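PDB 5GZT: chitinase from Paenibacillus sp. FPU-7, which probably hydrolyses the beta-1,4 linkages of chitin and chitodextrins at random internal positions, as an endochitinase with two family 18 glycosyl hydrolase regions. Local coordinates for residues P343-L348 / M396-L401. Residues are numbered along the deposited sequence; the frame is centred on the assembly and turned at random.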
loop_
_atom_site.group_PDB
_atom_site.type_symbol
_atom_site.label_atom_id
_atom_site.label_comp_id
_atom_site.label_asym_id
_atom_site.label_seq_id
_atom_site.Cartn_x
_atom_site.Cartn_y
_atom_site.Cartn_z
ATOM N N PRO B 343 -13.433 -3.736 -20.109
ATOM C CA PRO B 343 -12.217 -4.363 -20.552
ATOM C C PRO B 343 -11.273 -4.952 -19.486
ATOM O O PRO B 343 -10.115 -4.566 -19.402
ATOM C CB PRO B 343 -11.525 -3.223 -21.271
ATOM C CG PRO B 343 -11.892 -2.066 -20.433
ATOM C CD PRO B 343 -13.306 -2.272 -20.128
ATOM N N ASP B 344 -11.759 -5.964 -18.791
ATOM C CA ASP B 344 -11.080 -6.511 -17.649
ATOM C C ASP B 344 -9.735 -7.134 -17.995
ATOM O O ASP B 344 -8.699 -6.911 -17.265
ATOM C CB ASP B 344 -11.986 -7.456 -16.870
ATOM C CG ASP B 344 -13.041 -6.725 -16.083
ATOM O OD1 ASP B 344 -12.707 -6.090 -15.002
ATOM O OD2 ASP B 344 -14.208 -6.745 -16.574
ATOM N N GLU B 345 -9.697 -7.827 -19.136
ATOM C CA GLU B 345 -8.493 -8.547 -19.502
ATOM C C GLU B 345 -7.457 -7.573 -19.956
ATOM O O GLU B 345 -6.285 -7.685 -19.574
ATOM C CB GLU B 345 -8.781 -9.634 -20.563
ATOM C CG GLU B 345 -9.782 -10.678 -20.058
ATOM C CD GLU B 345 -9.694 -12.059 -20.728
ATOM O OE1 GLU B 345 -9.299 -12.140 -21.925
ATOM O OE2 GLU B 345 -10.066 -13.062 -20.051
ATOM N N SER B 346 -7.847 -6.616 -20.771
ATOM C CA SER B 346 -6.934 -5.522 -21.084
ATOM C C SER B 346 -6.400 -4.800 -19.779
ATOM O O SER B 346 -5.204 -4.483 -19.634
ATOM C CB SER B 346 -7.689 -4.494 -21.929
ATOM O OG SER B 346 -6.789 -3.514 -22.374
ATOM N N ASN B 347 -7.322 -4.524 -18.864
ATOM C CA ASN B 347 -6.984 -3.772 -17.627
ATOM C C ASN B 347 -5.903 -4.503 -16.860
ATOM O O ASN B 347 -4.753 -3.957 -16.636
ATOM C CB ASN B 347 -8.229 -3.637 -16.795
ATOM C CG ASN B 347 -9.077 -2.449 -17.191
ATOM O OD1 ASN B 347 -8.701 -1.632 -17.970
ATOM N ND2 ASN B 347 -10.213 -2.345 -16.601
ATOM N N LEU B 348 -6.245 -5.769 -16.539
ATOM C CA LEU B 348 -5.378 -6.657 -15.784
ATOM C C LEU B 348 -4.016 -6.793 -16.431
ATOM O O LEU B 348 -3.017 -6.780 -15.723
ATOM C CB LEU B 348 -6.009 -7.993 -15.586
ATOM C CG LEU B 348 -6.738 -8.501 -14.344
ATOM C CD1 LEU B 348 -6.460 -7.728 -13.067
ATOM C CD2 LEU B 348 -8.222 -8.741 -14.542
ATOM N N MET B 396 -6.647 -15.827 -9.870
ATOM C CA MET B 396 -5.311 -15.395 -9.437
ATOM C C MET B 396 -4.247 -15.863 -10.399
ATOM O O MET B 396 -3.389 -15.070 -10.885
ATOM C CB MET B 396 -5.019 -15.880 -8.006
ATOM C CG MET B 396 -3.762 -15.302 -7.367
ATOM S SD MET B 396 -3.261 -16.076 -5.814
ATOM C CE MET B 396 -2.214 -17.322 -6.558
ATOM N N ASN B 397 -4.303 -17.172 -10.684
ATOM C CA ASN B 397 -3.364 -17.803 -11.640
ATOM C C ASN B 397 -3.546 -17.367 -13.049
ATOM O O ASN B 397 -2.524 -17.130 -13.753
ATOM C CB ASN B 397 -3.466 -19.331 -11.573
ATOM C CG ASN B 397 -3.031 -19.832 -10.242
ATOM O OD1 ASN B 397 -3.709 -20.644 -9.580
ATOM N ND2 ASN B 397 -1.916 -19.294 -9.793
ATOM N N LYS B 398 -4.814 -17.245 -13.488
ATOM C CA LYS B 398 -5.075 -16.811 -14.885
ATOM C C LYS B 398 -4.412 -15.490 -15.182
ATOM O O LYS B 398 -3.735 -15.355 -16.197
ATOM C CB LYS B 398 -6.561 -16.729 -15.170
ATOM C CG LYS B 398 -6.971 -16.095 -16.523
ATOM C CD LYS B 398 -8.424 -16.469 -16.843
ATOM C CE LYS B 398 -9.009 -15.784 -18.068
ATOM N NZ LYS B 398 -8.338 -16.151 -19.336
ATOM N N TYR B 399 -4.526 -14.516 -14.267
ATOM C CA TYR B 399 -3.915 -13.184 -14.519
ATOM C C TYR B 399 -2.553 -12.939 -13.898
ATOM O O TYR B 399 -2.023 -11.819 -13.999
ATOM C CB TYR B 399 -4.918 -12.099 -14.138
ATOM C CG TYR B 399 -6.241 -12.269 -14.881
ATOM C CD1 TYR B 399 -6.332 -11.970 -16.230
ATOM C CD2 TYR B 399 -7.358 -12.725 -14.238
ATOM C CE1 TYR B 399 -7.528 -12.094 -16.907
ATOM C CE2 TYR B 399 -8.551 -12.889 -14.892
ATOM C CZ TYR B 399 -8.633 -12.545 -16.231
ATOM O OH TYR B 399 -9.810 -12.713 -16.900
ATOM N N ASN B 400 -1.935 -13.992 -13.359
ATOM C CA ASN B 400 -0.577 -13.925 -12.784
ATOM C C ASN B 400 -0.484 -12.968 -11.578
ATOM O O ASN B 400 0.461 -12.201 -11.438
ATOM C CB ASN B 400 0.462 -13.524 -13.838
ATOM C CG ASN B 400 0.516 -14.521 -15.008
ATOM O OD1 ASN B 400 0.575 -15.760 -14.826
ATOM N ND2 ASN B 400 0.518 -13.979 -16.212
ATOM N N LEU B 401 -1.469 -13.052 -10.720
ATOM C CA LEU B 401 -1.556 -12.161 -9.560
ATOM C C LEU B 401 -0.817 -12.751 -8.364
ATOM O O LEU B 401 -0.490 -13.961 -8.320
ATOM C CB LEU B 401 -3.031 -11.940 -9.201
ATOM C CG LEU B 401 -3.891 -11.443 -10.370
ATOM C CD1 LEU B 401 -5.320 -11.303 -9.944
ATOM C CD2 LEU B 401 -3.342 -10.156 -10.998
HETATM O O HOH W 1 -2.505 -9.658 -15.754
#
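Glu345 OE2 is approached by two side chains of 396-401: Tyr399 OH lies 3.2 Å from OE2, at hydrogen-bonding distance, and Lys398 NZ stands 3.6 Å from OE2 in a long salt bridge. OE2 meets the tyrosine ring at its edge, near the plane, and the carboxylate is turned 75° from the ring. On the ring itself, Leu348 lies across one face. Its CD2 sits 3.9 Å from the ring centroid and only 3° off the normal, a CH-pi contact, while CG packs 3.8 Å from Tyr399 CG. Lys398 CG, anti to its own backbone N (chi1 172°), covers the opposite face, so the ring is sandwiched between leucine and lysine carbons. Deeper in, Leu348 CD1 reaches Leu401 CD2 at 4.5 Å, and Phe395 touches both leucines. One water bridges the backbones, donating to Tyr399 O and, weakly, to Leu348 O. Asn400, with positive phi, is the C' residue of a Schellman motif that ends helix 382-398; Leu401 then packs on Val363 and Val365 of strand 362-368. The contact thus joins the start of helix 344-352 to the end of helix 382-398 within the family 18 TIM barrel. An alanine at Tyr399 would probably leave Leu348 CD2 without its aromatic face and Glu345 OE2 without its phenol partner. Because Glu345 and Lys398 are exposed, their attraction is likely to be softened by solvent, with the leucine-on-tyrosine packing probably supplying much of the hold between the helices.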